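Local coordinates for protein aminotransferase class I and II (Streptococcus suis 89/1591, PDB 3OP7) that probably catalyses the pyridoxal-phosphate-dependent transfer of an amino group between an amino acid and a keto acid, at residues L95-E103 / V240-T251; L226-V234 / A255-A263. All coordinates share one frame; numbering follows the deposited sequence. Where two conformers were deposited one is given.

Contacts 1 and 2 lie in the large domain of a fold type I aminotransferase, their centres about 19 Å apart. Along the chain their segments alternate: 95-103, 226-234, 240-251, 255-263. Strand 232-235 of the mixed eight-stranded sheet runs almost directly into helix 238-244, and helix 257-268 follows. The two contacts meet where V234 CG1 packs 3.8 Å from L244 CD1 and 3.9 Å from V97 CG2. Contact 1 lays helices over the sheet; contact 2 sets the turn before strand 232-235, which carries a phosphate-binding arginine, against the next helix. Both touch the second subunit, so one short run, 226-263, together with helix 89-101, joins the sheet, the cofactor phosphate and the dimer interface.

Contact 1: residues L95-E103 / V240-T251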
loop_
_atom_site.group_PDB
_atom_site.type_symbol
_atom_site.label_atom_id
_atom_site.label_comp_id
_atom_site.label_asym_id
_atom_site.label_seq_id
_atom_site.Cartn_x
_atom_site.Cartn_y
_atom_site.Cartn_z
ATOM N N LEU A 95 -2.916 7.677 3.068
ATOM C CA LEU A 95 -1.480 7.820 2.963
ATOM C C LEU A 95 -1.120 8.581 1.698
ATOM O O LEU A 95 -0.251 9.467 1.722
ATOM C CB LEU A 95 -0.804 6.455 2.932
ATOM C CG LEU A 95 0.722 6.513 2.757
ATOM C CD1 LEU A 95 1.393 7.358 3.834
ATOM C CD2 LEU A 95 1.271 5.103 2.692
ATOM N N LEU A 96 -1.709 8.209 0.573
ATOM C CA LEU A 96 -1.390 8.890 -0.696
ATOM C C LEU A 96 -1.682 10.402 -0.604
ATOM O O LEU A 96 -0.872 11.230 -1.052
ATOM C CB LEU A 96 -2.194 8.308 -1.815
ATOM C CG LEU A 96 -2.022 8.941 -3.214
ATOM C CD1 LEU A 96 -0.548 8.874 -3.677
ATOM C CD2 LEU A 96 -2.994 8.267 -4.213
ATOM N N VAL A 97 -2.820 10.753 -0.031
ATOM C CA VAL A 97 -3.203 12.181 0.099
ATOM C C VAL A 97 -2.157 12.931 0.947
ATOM O O VAL A 97 -1.576 13.954 0.521
ATOM C CB VAL A 97 -4.597 12.373 0.685
ATOM C CG1 VAL A 97 -4.910 13.902 1.002
ATOM C CG2 VAL A 97 -5.628 11.819 -0.306
ATOM N N LEU A 98 -1.883 12.399 2.138
ATOM C CA LEU A 98 -1.016 13.087 3.085
ATOM C C LEU A 98 0.418 13.121 2.612
ATOM O O LEU A 98 1.102 14.145 2.657
ATOM C CB LEU A 98 -1.182 12.428 4.475
ATOM C CG LEU A 98 -2.608 12.561 5.045
ATOM C CD1 LEU A 98 -2.857 11.525 6.142
ATOM C CD2 LEU A 98 -2.831 13.984 5.578
ATOM N N TYR A 99 0.886 12.000 2.121
ATOM C CA TYR A 99 2.262 11.939 1.689
ATOM C C TYR A 99 2.514 12.866 0.479
ATOM O O TYR A 99 3.592 13.491 0.368
ATOM C CB TYR A 99 2.611 10.495 1.399
ATOM C CG TYR A 99 4.055 10.115 1.457
ATOM C CD1 TYR A 99 4.979 10.840 2.185
ATOM C CD2 TYR A 99 4.513 9.033 0.756
ATOM C CE1 TYR A 99 6.331 10.490 2.204
ATOM C CE2 TYR A 99 5.859 8.671 0.790
ATOM C CZ TYR A 99 6.751 9.396 1.521
ATOM O OH TYR A 99 8.092 9.034 1.506
ATOM N N SER A 100 1.540 12.976 -0.416
ATOM C CA SER A 100 1.668 13.779 -1.628
ATOM C C SER A 100 1.630 15.270 -1.286
ATOM O O SER A 100 2.397 16.075 -1.870
ATOM C CB SER A 100 0.521 13.456 -2.605
ATOM O OG SER A 100 0.660 12.157 -3.143
ATOM N N LEU A 101 0.729 15.650 -0.382
ATOM C CA LEU A 101 0.397 17.054 -0.208
ATOM C C LEU A 101 1.048 17.757 0.963
ATOM O O LEU A 101 1.152 18.983 0.943
ATOM C CB LEU A 101 -1.138 17.252 -0.145
ATOM C CG LEU A 101 -1.874 16.784 -1.401
ATOM C CD1 LEU A 101 -3.386 16.901 -1.131
ATOM C CD2 LEU A 101 -1.449 17.560 -2.665
ATOM N N ILE A 102 1.447 17.025 1.987
ATOM C CA ILE A 102 1.903 17.656 3.209
ATOM C C ILE A 102 3.406 17.854 3.157
ATOM O O ILE A 102 4.163 16.912 2.884
ATOM C CB ILE A 102 1.482 16.857 4.455
ATOM C CG1 ILE A 102 -0.038 16.839 4.588
ATOM C CG2 ILE A 102 2.101 17.446 5.748
ATOM C CD1 ILE A 102 -0.741 18.220 4.515
ATOM N N GLU A 103 3.836 19.087 3.424
ATOM C CA GLU A 103 5.246 19.490 3.413
ATOM C C GLU A 103 5.714 19.834 4.819
ATOM O O GLU A 103 4.912 20.258 5.659
ATOM C CB GLU A 103 5.423 20.721 2.546
ATOM C CG GLU A 103 4.696 20.694 1.246
ATOM C CD GLU A 103 5.535 20.316 0.089
ATOM O OE1 GLU A 103 6.221 19.270 0.197
ATOM O OE2 GLU A 103 5.503 21.084 -0.923
ATOM N N VAL A 240 -5.863 18.467 -7.553
ATOM C CA VAL A 240 -5.346 17.533 -6.553
ATOM C C VAL A 240 -5.111 16.152 -7.161
ATOM O O VAL A 240 -4.046 15.517 -6.966
ATOM C CB VAL A 240 -6.272 17.425 -5.335
ATOM C CG1 VAL A 240 -5.865 16.198 -4.459
ATOM C CG2 VAL A 240 -6.188 18.779 -4.532
ATOM N N THR A 241 -6.083 15.687 -7.934
ATOM C CA THR A 241 -5.972 14.377 -8.581
ATOM C C THR A 241 -4.715 14.310 -9.424
ATOM O O THR A 241 -3.950 13.321 -9.412
ATOM C CB THR A 241 -7.224 14.061 -9.423
ATOM O OG1 THR A 241 -8.367 14.044 -8.543
ATOM C CG2 THR A 241 -7.141 12.685 -10.062
ATOM N N ASP A 242 -4.482 15.377 -10.170
ATOM C CA ASP A 242 -3.251 15.428 -10.992
ATOM C C ASP A 242 -1.962 15.384 -10.178
ATOM O O ASP A 242 -0.964 14.846 -10.667
ATOM C CB ASP A 242 -3.192 16.692 -11.840
ATOM C CG ASP A 242 -3.925 16.561 -13.168
ATOM O OD1 ASP A 242 -4.183 15.420 -13.594
ATOM O OD2 ASP A 242 -4.223 17.621 -13.803
ATOM N N ILE A 243 -1.951 15.974 -8.981
ATOM C CA ILE A 243 -0.770 15.878 -8.117
ATOM C C ILE A 243 -0.568 14.449 -7.641
ATOM O O ILE A 243 0.512 13.842 -7.826
ATOM C CB ILE A 243 -0.864 16.819 -6.930
ATOM C CG1 ILE A 243 -0.824 18.283 -7.374
ATOM C CG2 ILE A 243 0.231 16.520 -5.935
ATOM C CD1 ILE A 243 -1.178 19.282 -6.274
ATOM N N LEU A 244 -1.643 13.869 -7.127
ATOM C CA LEU A 244 -1.561 12.527 -6.505
ATOM C C LEU A 244 -1.053 11.469 -7.469
ATOM O O LEU A 244 -0.402 10.540 -7.059
ATOM C CB LEU A 244 -2.899 12.098 -5.939
ATOM C CG LEU A 244 -3.567 13.008 -4.911
ATOM C CD1 LEU A 244 -4.865 12.388 -4.279
ATOM C CD2 LEU A 244 -2.665 13.483 -3.801
ATOM N N ARG A 245 -1.390 11.603 -8.751
ATOM C CA ARG A 245 -1.064 10.573 -9.742
ATOM C C ARG A 245 0.428 10.331 -9.890
ATOM O O ARG A 245 0.829 9.284 -10.405
ATOM C CB ARG A 245 -1.559 10.961 -11.120
ATOM C CG ARG A 245 -3.019 10.923 -11.338
ATOM C CD ARG A 245 -3.224 11.045 -12.831
ATOM N NE ARG A 245 -4.527 10.556 -13.141
ATOM C CZ ARG A 245 -5.566 11.362 -13.228
ATOM N NH1 ARG A 245 -5.371 12.665 -13.106
ATOM N NH2 ARG A 245 -6.772 10.877 -13.472
ATOM N N ASP A 246 1.226 11.302 -9.483
ATOM C CA ASP A 246 2.651 11.224 -9.640
ATOM C C ASP A 246 3.392 10.695 -8.406
ATOM O O ASP A 246 4.632 10.703 -8.390
ATOM C CB ASP A 246 3.204 12.586 -10.035
ATOM C CG ASP A 246 2.835 12.985 -11.484
ATOM O OD1 ASP A 246 2.673 12.095 -12.388
ATOM O OD2 ASP A 246 2.722 14.207 -11.692
ATOM N N TYR A 247 2.641 10.268 -7.387
ATOM C CA TYR A 247 3.222 9.766 -6.130
ATOM C C TYR A 247 2.820 8.333 -5.773
ATOM O O TYR A 247 3.337 7.761 -4.807
ATOM C CB TYR A 247 2.859 10.679 -4.969
ATOM C CG TYR A 247 3.446 12.043 -5.118
ATOM C CD1 TYR A 247 4.734 12.325 -4.646
ATOM C CD2 TYR A 247 2.749 13.036 -5.781
ATOM C CE1 TYR A 247 5.285 13.574 -4.828
ATOM C CE2 TYR A 247 3.276 14.275 -5.959
ATOM C CZ TYR A 247 4.546 14.549 -5.486
ATOM O OH TYR A 247 5.066 15.810 -5.718
ATOM N N ARG A 248 1.952 7.698 -6.570
ATOM C CA ARG A 248 1.494 6.358 -6.221
ATOM C C ARG A 248 2.602 5.278 -6.278
ATOM O O ARG A 248 2.457 4.278 -5.621
ATOM C CB ARG A 248 0.256 5.973 -7.059
ATOM C CG ARG A 248 -0.919 6.912 -6.700
ATOM C CD ARG A 248 -2.221 6.767 -7.559
ATOM N NE ARG A 248 -2.868 5.466 -7.435
ATOM C CZ ARG A 248 -2.830 4.496 -8.334
ATOM N NH1 ARG A 248 -2.139 4.636 -9.465
ATOM N NH2 ARG A 248 -3.459 3.350 -8.098
ATOM N N ASP A 249 3.697 5.462 -7.014
ATOM C CA ASP A 249 4.762 4.463 -6.962
ATOM C C ASP A 249 5.560 4.514 -5.659
ATOM O O ASP A 249 6.351 3.603 -5.389
ATOM C CB ASP A 249 5.729 4.498 -8.141
ATOM C CG ASP A 249 5.080 4.116 -9.462
ATOM O OD1 ASP A 249 3.848 3.956 -9.495
ATOM O OD2 ASP A 249 5.861 3.996 -10.428
ATOM N N TYR A 250 5.356 5.517 -4.823
ATOM C CA TYR A 250 6.050 5.455 -3.537
ATOM C C TYR A 250 5.371 4.499 -2.608
ATOM O O TYR A 250 5.984 4.040 -1.642
ATOM C CB TYR A 250 6.051 6.839 -2.870
ATOM C CG TYR A 250 7.040 7.815 -3.419
ATOM C CD1 TYR A 250 8.415 7.638 -3.245
ATOM C CD2 TYR A 250 6.626 8.949 -4.111
ATOM C CE1 TYR A 250 9.288 8.543 -3.682
ATOM C CE2 TYR A 250 7.509 9.873 -4.570
ATOM C CZ TYR A 250 8.865 9.688 -4.357
ATOM O OH TYR A 250 9.865 10.549 -4.833
ATOM N N THR A 251 4.057 4.303 -2.787
ATOM C CA THR A 251 3.257 3.578 -1.820
ATOM C C THR A 251 2.588 2.296 -2.294
ATOM O O THR A 251 2.396 1.375 -1.495
ATOM C CB THR A 251 2.171 4.530 -1.275
ATOM O OG1 THR A 251 1.282 4.869 -2.343
ATOM C CG2 THR A 251 2.861 5.828 -0.686
#
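L244 enters a hollow formed by L96, V97, S100 and L101 in a buried, almost wholly apolar knob-into-hole contact, where helix 238-244 crosses the end of helix 89-101 in the large domain. The segment axes are nearly perpendicular (87°) and 10.1 Å apart. Packing is tightest where L244 CD2 presses to 3.4 Å from S100 CB. A small residue suits this spot, and its polarity is absorbed locally: with OG beside its own backbone N (chi1 -70°), S100 donates a 2.8 Å bond back to L96 O. That oxygen also receives S100 N, from the opposite face of the carbonyl. The Y247 ring lays one face over S100 CA, near the rim. Farther along, L96 spreads its two methyls about the R248 aliphatic chain, CD2 lying 3.5 Å and CD1 3.6 Å from R248 CG, while T251 CG2 comes 3.9 Å from Y99 CD2 at the ring edge. The hydroxyls of Y99, Y247 and Y250 reach S124, G1 and P5 of the second subunit. R248 NH2 bonds I62 O and, on strand 84-87, Q86 O. Beneath, V97 and L101 rest on M157 of strand 157-161, and L244 on L85 of strand 84-87.

Contact 2: residues L226-V234 / A255-A263; sequences LPGIRIGWV and AGVFDDLVA
D259 OD1 accepts a 2.7 Å hydrogen bond from water 1, which also donates to G228 O, and so ties the first turn of helix 257-268 to the 3-10 turn 227-229. That turn belongs to the stretch after K222, the lysine that carries the cofactor in this fold type I aminotransferase. Water 2 works on the other carboxylate oxygen: it accepts from G256 N and lies 2.8 Å from D259 OD2 and 2.9 Å from R230 O, with more acceptors around it than its protons can serve. I229 O stands over the flat face of the carboxylate, 3.0 Å from D259 CG. D259 OD2 also lies close to its counterpart on the second subunit, which may favour uptake of a proton. G256, the N-cap, suits its place because a side chain there would run into D259 OD2.

Branched residues fill the rest. I229 CD1 reaches V262 CG1 at 4.0 Å. I231 turns CG1 beside its backbone N (chi1 -62°), which carries CD1 to A255 CB at 3.7 Å, while CG2 packs on A263 CB; the two alanines are small enough to let the isoleucine lie close.

The end of the R230 side chain leads away from the helix, its NH1 bonding the phosphate oxygen OP3 of the modified lysine and its NE and NH2 reaching C254 O and M252 O of the second subunit. P227 O is gripped twice, by R230 N and by R230 NH1 at 3.0 Å, the latter nearly straight (172°) and lying in the guanidinium plane.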
loop_
_atom_site.group_PDB
_atom_site.type_symbol
_atom_site.label_atom_id
_atom_site.label_comp_id
_atom_site.label_asym_id
_atom_site.label_seq_id
_atom_site.Cartn_x
_atom_site.Cartn_y
_atom_site.Cartn_z
ATOM N N LEU A 226 -16.046 -5.903 2.074
ATOM C CA LEU A 226 -15.005 -6.487 1.235
ATOM C C LEU A 226 -13.597 -5.993 1.593
ATOM O O LEU A 226 -12.793 -5.644 0.698
ATOM C CB LEU A 226 -15.319 -6.221 -0.240
ATOM C CG LEU A 226 -16.572 -6.908 -0.759
ATOM C CD1 LEU A 226 -17.116 -6.155 -1.985
ATOM C CD2 LEU A 226 -16.345 -8.423 -1.029
ATOM N N PRO A 227 -13.217 -6.044 2.886
ATOM C CA PRO A 227 -11.857 -5.604 3.218
ATOM C C PRO A 227 -10.739 -6.392 2.481
ATOM O O PRO A 227 -9.648 -5.847 2.181
ATOM C CB PRO A 227 -11.766 -5.790 4.750
ATOM C CG PRO A 227 -12.976 -6.457 5.162
ATOM C CD PRO A 227 -13.998 -6.438 4.078
ATOM N N GLY A 228 -11.011 -7.663 2.209
ATOM C CA GLY A 228 -9.995 -8.607 1.668
ATOM C C GLY A 228 -9.557 -8.407 0.230
ATOM O O GLY A 228 -8.653 -9.069 -0.209
ATOM N N ILE A 229 -10.203 -7.513 -0.488
ATOM C CA ILE A 229 -9.714 -7.102 -1.808
ATOM C C ILE A 229 -8.814 -5.848 -1.753
ATOM O O ILE A 229 -8.165 -5.498 -2.749
ATOM C CB ILE A 229 -10.849 -6.919 -2.840
ATOM C CG1 ILE A 229 -11.799 -5.763 -2.457
ATOM C CG2 ILE A 229 -11.595 -8.258 -3.032
ATOM C CD1 ILE A 229 -12.953 -5.498 -3.470
ATOM N N ARG A 230 -8.753 -5.155 -0.610
ATOM C CA ARG A 230 -7.907 -3.996 -0.429
ATOM C C ARG A 230 -8.158 -2.940 -1.572
ATOM O O ARG A 230 -7.250 -2.597 -2.337
ATOM C CB ARG A 230 -6.410 -4.373 -0.312
ATOM C CG ARG A 230 -6.056 -5.523 0.576
ATOM C CD ARG A 230 -6.508 -5.419 2.017
ATOM N NE ARG A 230 -6.086 -4.196 2.656
ATOM C CZ ARG A 230 -6.882 -3.238 3.103
ATOM N NH1 ARG A 230 -8.193 -3.381 3.089
ATOM N NH2 ARG A 230 -6.346 -2.160 3.663
ATOM N N ILE A 231 -9.390 -2.471 -1.677
ATOM C CA ILE A 231 -9.785 -1.467 -2.670
ATOM C C ILE A 231 -10.459 -0.283 -1.992
ATOM O O ILE A 231 -11.501 -0.409 -1.383
ATOM C CB ILE A 231 -10.737 -2.015 -3.755
ATOM C CG1 ILE A 231 -10.078 -3.125 -4.577
ATOM C CG2 ILE A 231 -11.314 -0.894 -4.643
ATOM C CD1 ILE A 231 -9.018 -2.611 -5.578
ATOM N N GLY A 232 -9.831 0.863 -2.199
ATOM C CA GLY A 232 -10.347 2.145 -1.840
ATOM C C GLY A 232 -10.188 3.156 -2.955
ATOM O O GLY A 232 -9.808 2.790 -4.095
ATOM N N TRP A 233 -10.504 4.415 -2.644
ATOM C CA TRP A 233 -10.238 5.470 -3.595
ATOM C C TRP A 233 -10.092 6.811 -2.909
ATOM O O TRP A 233 -10.510 7.004 -1.761
ATOM C CB TRP A 233 -11.379 5.563 -4.615
ATOM C CG TRP A 233 -12.748 5.838 -4.056
ATOM C CD1 TRP A 233 -13.306 7.089 -3.822
ATOM C CD2 TRP A 233 -13.745 4.890 -3.623
ATOM N NE1 TRP A 233 -14.581 6.951 -3.327
ATOM C CE2 TRP A 233 -14.871 5.623 -3.210
ATOM C CE3 TRP A 233 -13.808 3.489 -3.571
ATOM C CZ2 TRP A 233 -16.024 4.998 -2.736
ATOM C CZ3 TRP A 233 -14.950 2.888 -3.120
ATOM C CH2 TRP A 233 -16.029 3.642 -2.702
ATOM N N VAL A 234 -9.489 7.725 -3.666
ATOM C CA VAL A 234 -9.588 9.146 -3.400
ATOM C C VAL A 234 -10.452 9.815 -4.473
ATOM O O VAL A 234 -10.289 9.504 -5.680
ATOM C CB VAL A 234 -8.191 9.792 -3.451
ATOM C CG1 VAL A 234 -8.269 11.283 -3.097
ATOM C CG2 VAL A 234 -7.226 9.022 -2.564
ATOM N N ALA A 255 -3.463 -1.100 -7.270
ATOM C CA ALA A 255 -4.114 -2.153 -6.557
ATOM C C ALA A 255 -4.226 -3.360 -7.446
ATOM O O ALA A 255 -3.782 -3.323 -8.627
ATOM C CB ALA A 255 -5.511 -1.672 -6.158
ATOM N N GLY A 256 -4.768 -4.469 -6.934
ATOM C CA GLY A 256 -4.659 -5.734 -7.695
ATOM C C GLY A 256 -5.650 -5.892 -8.847
ATOM O O GLY A 256 -6.708 -5.293 -8.841
ATOM N N VAL A 257 -5.279 -6.713 -9.831
ATOM C CA VAL A 257 -6.145 -7.037 -10.971
ATOM C C VAL A 257 -7.488 -7.697 -10.542
ATOM O O VAL A 257 -8.540 -7.243 -10.940
ATOM C CB VAL A 257 -5.401 -7.934 -11.986
ATOM C CG1 VAL A 257 -6.285 -8.479 -13.111
ATOM C CG2 VAL A 257 -4.279 -7.106 -12.611
ATOM N N PHE A 258 -7.404 -8.758 -9.748
ATOM C CA PHE A 258 -8.605 -9.456 -9.268
ATOM C C PHE A 258 -9.336 -8.527 -8.353
ATOM O O PHE A 258 -10.559 -8.458 -8.380
ATOM C CB PHE A 258 -8.219 -10.730 -8.519
ATOM C CG PHE A 258 -9.290 -11.334 -7.694
ATOM C CD1 PHE A 258 -9.478 -10.914 -6.387
ATOM C CD2 PHE A 258 -10.126 -12.339 -8.194
ATOM C CE1 PHE A 258 -10.440 -11.497 -5.588
ATOM C CE2 PHE A 258 -11.115 -12.917 -7.367
ATOM C CZ PHE A 258 -11.240 -12.493 -6.079
ATOM N N ASP A 259 -8.582 -7.785 -7.561
ATOM C CA ASP A 259 -9.203 -6.892 -6.567
ATOM C C ASP A 259 -10.117 -5.828 -7.241
ATOM O O ASP A 259 -11.263 -5.567 -6.847
ATOM C CB ASP A 259 -8.126 -6.269 -5.687
ATOM C CG ASP A 259 -7.278 -7.302 -4.955
ATOM O OD1 ASP A 259 -7.810 -8.377 -4.605
ATOM O OD2 ASP A 259 -6.055 -6.996 -4.736
ATOM N N ASP A 260 -9.601 -5.192 -8.290
ATOM C CA ASP A 260 -10.372 -4.276 -9.099
ATOM C C ASP A 260 -11.581 -4.954 -9.785
ATOM O O ASP A 260 -12.642 -4.357 -9.906
ATOM C CB ASP A 260 -9.471 -3.561 -10.114
ATOM C CG ASP A 260 -10.275 -2.823 -11.182
ATOM O OD1 ASP A 260 -10.623 -1.651 -10.992
ATOM O OD2 ASP A 260 -10.516 -3.459 -12.224
ATOM N N LEU A 261 -11.414 -6.185 -10.282
ATOM C CA LEU A 261 -12.517 -6.939 -10.917
ATOM C C LEU A 261 -13.664 -7.141 -9.932
ATOM O O LEU A 261 -14.840 -6.917 -10.274
ATOM C CB LEU A 261 -12.020 -8.297 -11.398
ATOM C CG LEU A 261 -12.105 -8.785 -12.837
ATOM C CD1 LEU A 261 -12.479 -10.252 -12.799
ATOM C CD2 LEU A 261 -13.030 -7.964 -13.800
ATOM N N VAL A 262 -13.336 -7.572 -8.715
ATOM C CA VAL A 262 -14.358 -7.742 -7.672
ATOM C C VAL A 262 -14.961 -6.391 -7.331
ATOM O O VAL A 262 -16.184 -6.288 -7.168
ATOM C CB VAL A 262 -13.816 -8.431 -6.394
ATOM C CG1 VAL A 262 -14.886 -8.484 -5.289
ATOM C CG2 VAL A 262 -13.272 -9.842 -6.745
ATOM N N ALA A 263 -14.133 -5.348 -7.286
ATOM C CA ALA A 263 -14.660 -4.008 -6.940
ATOM C C ALA A 263 -15.686 -3.561 -7.994
ATOM O O ALA A 263 -16.679 -2.982 -7.641
ATOM C CB ALA A 263 -13.516 -2.973 -6.834
HETATM O O HOH W 1 -7.551 -10.196 -2.641
HETATM O O HOH W 2 -5.546 -4.317 -3.910
#